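Local atomic coordinates of D-3-phosphoglycerate dehydrogenase (Sulfolobus tokodaii, PDB entry 2EKL), a protein that probably catalyses the NAD-dependent oxidation of D-3-phosphoglycerate, a step feeding amino-acid biosynthesis, as a member of the D-isomer specific 2-hydroxyacid dehydrogenase family. Residues K70-G76 with I92-A97; F219-K223 with G249-A253. One frame throughout, in Å; residues are numbered along the deposited sequence.

Contact 1 of 2, residues K70-G76 with I92-A97; sequences KIIARAG and IKVVYA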
ATOM      1  N   LYS A  70     -18.395 -20.791 -33.606  1.00 27.05           N
ATOM      2  CA  LYS A  70     -17.825 -19.714 -34.410  1.00 27.10           C
ATOM      3  C   LYS A  70     -17.139 -18.684 -33.514  1.00 26.85           C
ATOM      4  O   LYS A  70     -16.226 -17.979 -33.945  1.00 25.78           O
ATOM      5  CB  LYS A  70     -18.925 -19.028 -35.224  1.00 28.26           C
ATOM      6  CG  LYS A  70     -19.651 -19.957 -36.182  1.00 28.97           C
ATOM      7  CD  LYS A  70     -20.868 -19.282 -36.790  1.00 31.27           C
ATOM      8  CE  LYS A  70     -21.621 -20.231 -37.711  1.00 32.52           C
ATOM      9  NZ  LYS A  70     -22.101 -21.449 -36.993  1.00 33.19           N
ATOM     10  N   ILE A  71     -17.588 -18.598 -32.265  1.00 25.63           N
ATOM     11  CA  ILE A  71     -17.012 -17.654 -31.309  1.00 23.95           C
ATOM     12  C   ILE A  71     -16.936 -18.270 -29.922  1.00 23.93           C
ATOM     13  O   ILE A  71     -17.883 -18.912 -29.460  1.00 22.09           O
ATOM     14  CB  ILE A  71     -17.855 -16.355 -31.184  1.00 24.77           C
ATOM     15  CG1 ILE A  71     -17.990 -15.667 -32.541  1.00 23.64           C
ATOM     16  CG2 ILE A  71     -17.190 -15.398 -30.192  1.00 25.31           C
ATOM     17  CD1 ILE A  71     -18.889 -14.444 -32.512  1.00 22.38           C
ATOM     18  N   ILE A  72     -15.795 -18.077 -29.270  1.00 22.90           N
ATOM     19  CA  ILE A  72     -15.580 -18.556 -27.913  1.00 22.75           C
ATOM     20  C   ILE A  72     -15.310 -17.293 -27.104  1.00 22.81           C
ATOM     21  O   ILE A  72     -14.395 -16.534 -27.422  1.00 22.73           O
ATOM     22  CB  ILE A  72     -14.346 -19.479 -27.811  1.00 22.00           C
ATOM     23  CG1 ILE A  72     -14.620 -20.808 -28.514  1.00 24.21           C
ATOM     24  CG2 ILE A  72     -13.997 -19.716 -26.350  1.00 23.37           C
ATOM     25  CD1 ILE A  72     -13.412 -21.737 -28.556  1.00 24.35           C
ATOM     26  N   ALA A  73     -16.118 -17.058 -26.077  1.00 23.18           N
ATOM     27  CA  ALA A  73     -15.944 -15.872 -25.248  1.00 22.50           C
ATOM     28  C   ALA A  73     -15.534 -16.242 -23.836  1.00 22.58           C
ATOM     29  O   ALA A  73     -16.195 -17.040 -23.173  1.00 23.69           O
ATOM     30  CB  ALA A  73     -17.236 -15.057 -25.216  1.00 21.72           C
ATOM     31  N   ARG A  74     -14.429 -15.658 -23.384  1.00 24.12           N
ATOM     32  CA  ARG A  74     -13.921 -15.893 -22.040  1.00 25.94           C
ATOM     33  C   ARG A  74     -14.131 -14.607 -21.248  1.00 23.95           C
ATOM     34  O   ARG A  74     -13.493 -13.595 -21.525  1.00 24.53           O
ATOM     35  CB  ARG A  74     -12.430 -16.235 -22.087  1.00 29.50           C
ATOM     36  CG  ARG A  74     -11.726 -16.199 -20.735  1.00 34.45           C
ATOM     37  CD  ARG A  74     -12.223 -17.290 -19.813  1.00 39.97           C
ATOM     38  NE  ARG A  74     -11.695 -17.148 -18.458  1.00 45.10           N
ATOM     39  CZ  ARG A  74     -10.418 -17.290 -18.120  1.00 46.32           C
ATOM     40  NH1 ARG A  74      -9.510 -17.583 -19.041  1.00 49.33           N
ATOM     41  NH2 ARG A  74     -10.049 -17.145 -16.856  1.00 48.71           N
ATOM     42  N   ALA A  75     -15.038 -14.643 -20.280  1.00 23.92           N
ATOM     43  CA  ALA A  75     -15.305 -13.465 -19.465  1.00 24.84           C
ATOM     44  C   ALA A  75     -14.222 -13.383 -18.396  1.00 24.28           C
ATOM     45  O   ALA A  75     -14.471 -13.645 -17.220  1.00 25.51           O
ATOM     46  CB  ALA A  75     -16.687 -13.567 -18.822  1.00 23.30           C
ATOM     47  N   GLY A  76     -13.015 -13.033 -18.830  1.00 24.42           N
ATOM     48  CA  GLY A  76     -11.886 -12.927 -17.923  1.00 22.71           C
ATOM     49  C   GLY A  76     -10.731 -12.177 -18.563  1.00 23.10           C
ATOM     50  O   GLY A  76     -10.828 -11.730 -19.704  1.00 22.58           O
ATOM     51  N   ILE A  92     -12.031 -20.345 -35.215  1.00 36.94           N
ATOM     52  CA  ILE A  92     -13.003 -19.866 -34.238  1.00 34.17           C
ATOM     53  C   ILE A  92     -12.475 -18.619 -33.536  1.00 33.90           C
ATOM     54  O   ILE A  92     -11.409 -18.652 -32.923  1.00 32.26           O
ATOM     55  CB  ILE A  92     -13.297 -20.941 -33.168  1.00 34.46           C
ATOM     56  CG1 ILE A  92     -13.879 -22.192 -33.831  1.00 32.48           C
ATOM     57  CG2 ILE A  92     -14.266 -20.386 -32.125  1.00 34.04           C
ATOM     58  CD1 ILE A  92     -14.095 -23.348 -32.879  1.00 31.55           C
ATOM     59  N   LYS A  93     -13.224 -17.524 -33.629  1.00 33.53           N
ATOM     60  CA  LYS A  93     -12.832 -16.270 -32.992  1.00 34.55           C
ATOM     61  C   LYS A  93     -12.880 -16.406 -31.477  1.00 32.85           C
ATOM     62  O   LYS A  93     -13.885 -16.845 -30.918  1.00 31.71           O
ATOM     63  CB  LYS A  93     -13.766 -15.135 -33.422  1.00 35.63           C
ATOM     64  CG  LYS A  93     -13.660 -14.748 -34.882  1.00 39.73           C
ATOM     65  CD  LYS A  93     -14.627 -13.625 -35.213  1.00 42.04           C
ATOM     66  CE  LYS A  93     -14.518 -13.209 -36.668  1.00 45.14           C
ATOM     67  NZ  LYS A  93     -15.488 -12.133 -36.997  1.00 47.33           N
ATOM     68  N   VAL A  94     -11.792 -16.027 -30.815  1.00 31.72           N
ATOM     69  CA  VAL A  94     -11.718 -16.105 -29.361  1.00 30.09           C
ATOM     70  C   VAL A  94     -11.608 -14.694 -28.791  1.00 29.57           C
ATOM     71  O   VAL A  94     -10.672 -13.961 -29.112  1.00 28.41           O
ATOM     72  CB  VAL A  94     -10.496 -16.931 -28.913  1.00 30.92           C
ATOM     73  CG1 VAL A  94     -10.484 -17.070 -27.400  1.00 31.45           C
ATOM     74  CG2 VAL A  94     -10.526 -18.301 -29.574  1.00 31.88           C
ATOM     75  N   VAL A  95     -12.568 -14.316 -27.950  1.00 27.16           N
ATOM     76  CA  VAL A  95     -12.573 -12.987 -27.351  1.00 25.89           C
ATOM     77  C   VAL A  95     -12.598 -13.029 -25.833  1.00 24.31           C
ATOM     78  O   VAL A  95     -13.065 -13.995 -25.230  1.00 23.40           O
ATOM     79  CB  VAL A  95     -13.792 -12.153 -27.821  1.00 26.08           C
ATOM     80  CG1 VAL A  95     -13.745 -11.957 -29.331  1.00 26.38           C
ATOM     81  CG2 VAL A  95     -15.088 -12.842 -27.405  1.00 24.39           C
ATOM     82  N   TYR A  96     -12.079 -11.970 -25.219  1.00 24.38           N
ATOM     83  CA  TYR A  96     -12.056 -11.852 -23.769  1.00 24.61           C
ATOM     84  C   TYR A  96     -11.808 -10.394 -23.403  1.00 23.67           C
ATOM     85  O   TYR A  96     -12.132  -9.502 -24.191  1.00 23.29           O
ATOM     86  CB  TYR A  96     -10.990 -12.776 -23.153  1.00 23.91           C
ATOM     87  CG  TYR A  96      -9.551 -12.469 -23.513  1.00 26.10           C
ATOM     88  CD1 TYR A  96      -9.120 -12.486 -24.839  1.00 27.11           C
ATOM     89  CD2 TYR A  96      -8.611 -12.199 -22.517  1.00 24.53           C
ATOM     90  CE1 TYR A  96      -7.785 -12.243 -25.167  1.00 27.61           C
ATOM     91  CE2 TYR A  96      -7.275 -11.955 -22.832  1.00 28.54           C
ATOM     92  CZ  TYR A  96      -6.870 -11.979 -24.159  1.00 27.21           C
ATOM     93  OH  TYR A  96      -5.554 -11.737 -24.474  1.00 28.99           O
ATOM     94  N   ALA A  97     -11.243 -10.138 -22.227  1.00 23.24           N
ATOM     95  CA  ALA A  97     -11.003  -8.759 -21.803  1.00 22.78           C
ATOM     96  C   ALA A  97      -9.554  -8.458 -21.428  1.00 21.67           C
ATOM     97  O   ALA A  97      -9.251  -8.166 -20.269  1.00 20.14           O
ATOM     98  CB  ALA A  97     -11.924  -8.418 -20.628  1.00 24.06           C
TER
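I72 and V95 lock the two parallel strands together: V95 N gives its hydrogen to I72 O at 2.9 Å, and I72 N reaches back to K93 O at 2.8 Å. R74 N continues the ladder to V95 O, whereas K93 N meets K70 O from above the carbonyl plane, a more bent bond. Beyond the strands the chain makes an inverse gamma turn centred on A75, and pairing resumes where A97 N donates to G76 O (3.0 Å). G76 O also lies in plane at the edge of the Y96 ring, 3.6 Å from Y96 CD2. Y96 CG sits between the backbone N and the carbonyl carbon (chi1 64°), which leaves CB against R74 O and the ring edge beside G76 O.

Side chains alternate between the faces. With I71 and K93, A73 CB and V95 CG2 share one face, 3.8 Å apart; there helix 289-309 covers I71 through L303, A306 and M307. On the other, I72 CG1 packs obliquely on I92 CG2 at 3.7 Å, near V94. Strand 49-52 pairs with the far edge of 71-74, and K70 NZ forms a salt bridge with D48.

Helix 84-89 connects the strands as a beta-alpha-beta crossover in the five-stranded parallel sheet. Backbone bonds alone thus set the register, while aliphatic side chains fill both faces.

Contact 2 of 2, residues F219-K223 with G249-A253; sequences FELMK and GKVYA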
ATOM      1  N   PHE A 219      18.849 -15.038  -7.789  1.00 17.01           N
ATOM      2  CA  PHE A 219      18.779 -14.802  -6.349  1.00 18.25           C
ATOM      3  C   PHE A 219      20.166 -14.459  -5.807  1.00 18.12           C
ATOM      4  O   PHE A 219      20.309 -13.619  -4.921  1.00 17.04           O
ATOM      5  CB  PHE A 219      18.244 -16.043  -5.624  1.00 17.27           C
ATOM      6  CG  PHE A 219      16.745 -16.094  -5.523  1.00 17.90           C
ATOM      7  CD1 PHE A 219      16.061 -15.233  -4.667  1.00 17.01           C
ATOM      8  CD2 PHE A 219      16.013 -16.992  -6.291  1.00 18.38           C
ATOM      9  CE1 PHE A 219      14.672 -15.264  -4.578  1.00 18.96           C
ATOM     10  CE2 PHE A 219      14.617 -17.033  -6.212  1.00 18.80           C
ATOM     11  CZ  PHE A 219      13.947 -16.166  -5.352  1.00 18.21           C
ATOM     12  N   GLU A 220      21.190 -15.117  -6.342  1.00 17.73           N
ATOM     13  CA  GLU A 220      22.553 -14.870  -5.888  1.00 20.04           C
ATOM     14  C   GLU A 220      23.011 -13.456  -6.253  1.00 18.86           C
ATOM     15  O   GLU A 220      23.748 -12.819  -5.500  1.00 20.15           O
ATOM     16  CB  GLU A 220      23.501 -15.908  -6.499  1.00 22.39           C
ATOM     17  CG  GLU A 220      24.883 -15.961  -5.862  1.00 25.96           C
ATOM     18  CD  GLU A 220      24.833 -16.216  -4.362  1.00 28.68           C
ATOM     19  OE1 GLU A 220      24.069 -17.103  -3.928  1.00 28.46           O
ATOM     20  OE2 GLU A 220      25.564 -15.531  -3.616  1.00 32.39           O
ATOM     21  N   LEU A 221      22.567 -12.970  -7.407  1.00 18.67           N
ATOM     22  CA  LEU A 221      22.931 -11.637  -7.877  1.00 19.74           C
ATOM     23  C   LEU A 221      22.260 -10.517  -7.089  1.00 19.27           C
ATOM     24  O   LEU A 221      22.757  -9.394  -7.049  1.00 18.97           O
ATOM     25  CB  LEU A 221      22.558 -11.480  -9.355  1.00 22.51           C
ATOM     26  CG  LEU A 221      23.491 -12.072 -10.415  1.00 23.05           C
ATOM     27  CD1 LEU A 221      22.758 -12.164 -11.748  1.00 25.62           C
ATOM     28  CD2 LEU A 221      24.738 -11.203 -10.537  1.00 23.18           C
ATOM     29  N   MET A 222      21.131 -10.825  -6.461  1.00 17.85           N
ATOM     30  CA  MET A 222      20.384  -9.822  -5.716  1.00 18.66           C
ATOM     31  C   MET A 222      21.119  -9.154  -4.566  1.00 19.44           C
ATOM     32  O   MET A 222      22.086  -9.692  -4.018  1.00 18.83           O
ATOM     33  CB  MET A 222      19.085 -10.428  -5.186  1.00 17.45           C
ATOM     34  CG  MET A 222      18.088 -10.789  -6.262  1.00 18.79           C
ATOM     35  SD  MET A 222      16.657 -11.583  -5.532  1.00 16.86           S
ATOM     36  CE  MET A 222      15.880 -12.287  -6.974  1.00 16.84           C
ATOM     37  N   LYS A 223      20.648  -7.964  -4.207  1.00 17.92           N
ATOM     38  CA  LYS A 223      21.230  -7.221  -3.099  1.00 20.30           C
ATOM     39  C   LYS A 223      20.724  -7.843  -1.809  1.00 19.75           C
ATOM     40  O   LYS A 223      19.684  -8.501  -1.796  1.00 19.81           O
ATOM     41  CB  LYS A 223      20.792  -5.751  -3.128  1.00 19.68           C
ATOM     42  CG  LYS A 223      21.296  -4.947  -4.310  1.00 20.11           C
ATOM     43  CD  LYS A 223      20.960  -3.460  -4.153  1.00 21.64           C
ATOM     44  CE  LYS A 223      21.641  -2.863  -2.924  1.00 22.89           C
ATOM     45  NZ  LYS A 223      21.395  -1.393  -2.762  1.00 19.72           N
ATOM     46  N   GLY A 249      18.295 -15.489   5.155  1.00 24.95           N
ATOM     47  CA  GLY A 249      18.188 -14.133   5.663  1.00 24.79           C
ATOM     48  C   GLY A 249      18.471 -13.071   4.613  1.00 23.72           C
ATOM     49  O   GLY A 249      18.493 -11.877   4.922  1.00 23.14           O
ATOM     50  N   LYS A 250      18.679 -13.489   3.368  1.00 20.64           N
ATOM     51  CA  LYS A 250      18.972 -12.530   2.310  1.00 19.90           C
ATOM     52  C   LYS A 250      17.753 -11.738   1.861  1.00 18.70           C
ATOM     53  O   LYS A 250      17.830 -10.524   1.673  1.00 19.51           O
ATOM     54  CB  LYS A 250      19.585 -13.224   1.091  1.00 20.37           C
ATOM     55  CG  LYS A 250      20.037 -12.228   0.026  1.00 22.04           C
ATOM     56  CD  LYS A 250      20.819 -12.886  -1.094  1.00 21.88           C
ATOM     57  CE  LYS A 250      21.360 -11.831  -2.049  1.00 22.28           C
ATOM     58  NZ  LYS A 250      22.147 -12.426  -3.163  1.00 21.50           N
ATOM     59  N   VAL A 251      16.634 -12.428   1.669  1.00 17.22           N
ATOM     60  CA  VAL A 251      15.404 -11.773   1.233  1.00 16.58           C
ATOM     61  C   VAL A 251      14.683 -11.200   2.445  1.00 17.89           C
ATOM     62  O   VAL A 251      14.330 -11.934   3.368  1.00 17.16           O
ATOM     63  CB  VAL A 251      14.477 -12.776   0.499  1.00 16.56           C
ATOM     64  CG1 VAL A 251      13.164 -12.102   0.112  1.00 17.02           C
ATOM     65  CG2 VAL A 251      15.183 -13.316  -0.744  1.00 20.51           C
ATOM     66  N   TYR A 252      14.483  -9.885   2.446  1.00 15.89           N
ATOM     67  CA  TYR A 252      13.806  -9.217   3.551  1.00 17.30           C
ATOM     68  C   TYR A 252      12.343  -9.640   3.581  1.00 16.20           C
ATOM     69  O   TYR A 252      11.767  -9.877   4.650  1.00 17.28           O
ATOM     70  CB  TYR A 252      13.898  -7.697   3.378  1.00 16.98           C
ATOM     71  CG  TYR A 252      13.282  -6.908   4.508  1.00 19.10           C
ATOM     72  CD1 TYR A 252      13.962  -6.732   5.714  1.00 21.10           C
ATOM     73  CD2 TYR A 252      12.015  -6.339   4.375  1.00 19.26           C
ATOM     74  CE1 TYR A 252      13.396  -6.004   6.760  1.00 21.56           C
ATOM     75  CE2 TYR A 252      11.438  -5.610   5.418  1.00 19.96           C
ATOM     76  CZ  TYR A 252      12.136  -5.447   6.604  1.00 21.82           C
ATOM     77  OH  TYR A 252      11.584  -4.721   7.637  1.00 24.43           O
ATOM     78  N   ALA A 253      11.742  -9.737   2.400  1.00 14.94           N
ATOM     79  CA  ALA A 253      10.346 -10.128   2.304  1.00 14.65           C
ATOM     80  C   ALA A 253       9.933 -10.465   0.881  1.00 16.15           C
ATOM     81  O   ALA A 253      10.505  -9.954  -0.088  1.00 16.43           O
ATOM     82  CB  ALA A 253       9.451  -9.002   2.847  1.00 16.49           C
TER
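F219 O receives two donors: K250 NZ at 2.8 Å, lying in the carbonyl plane on a lone pair, and M222 N at 3.3 Å, from the same segment, 219-223. The lysine also makes a weak hydrogen bond to M222 O, and E220 O stands 2.9 Å from K250 NZ. The carbonyls of the last turn of helix 216-221 and of M222 just beyond it thus surround one ammonium group. K250 reaches them fully stretched: CG is anti to the backbone N (chi1 -174°), and every later torsion is also near 180°, which sends NZ straight across to the helix end. K250 CE lies 3.0 Å from M222 O and 4.1 Å from M222 CB.

Farther from the amine, F219 CE1 approaches V251 CG2 obliquely at 4.3 Å. The F219 ring also meets that of Y245, nearly parallel to it, and Y245 OH bonds E220 OE1, so helix 239-247 flanks the same site. K223 turns its amine to a different mate, D198.

With an alanine in place of this lysine, F219 O would probably lose its charged donor and M222 O a weak one, and a gap would open beside M222 CB. G249, with positive phi, closes helix 239-247 in a Schellman motif, just before K250 and strand 251-256. The contact therefore ties the end of one Rossmann-domain helix to the residue leading into strand 251-256. A positive charge among carbonyls at a helix C-terminus is likely to be stabilised by the helix dipole.

How the contacts relate
Contacts 1 and 2 lie on opposite sides of the chain's centre, with their own centres 41 Å apart and their nearest atoms about 27 Å apart, so neither touches the other. Residues 70-76 and 92-97 belong to the five-stranded parallel sheet, while 219-223 and 249-253 belong to the NAD-binding domain with its seven-stranded sheet. The bound NAD lies between the two contacts: the Y96 side chain is about 8 Å from it, and about 6 Å from that of R152, which binds the cofactor. The M222 side chain is about 13 Å from the bound NAD, and contact 2 lies away from the annotated sites, so contact 1 comes nearer the cofactor.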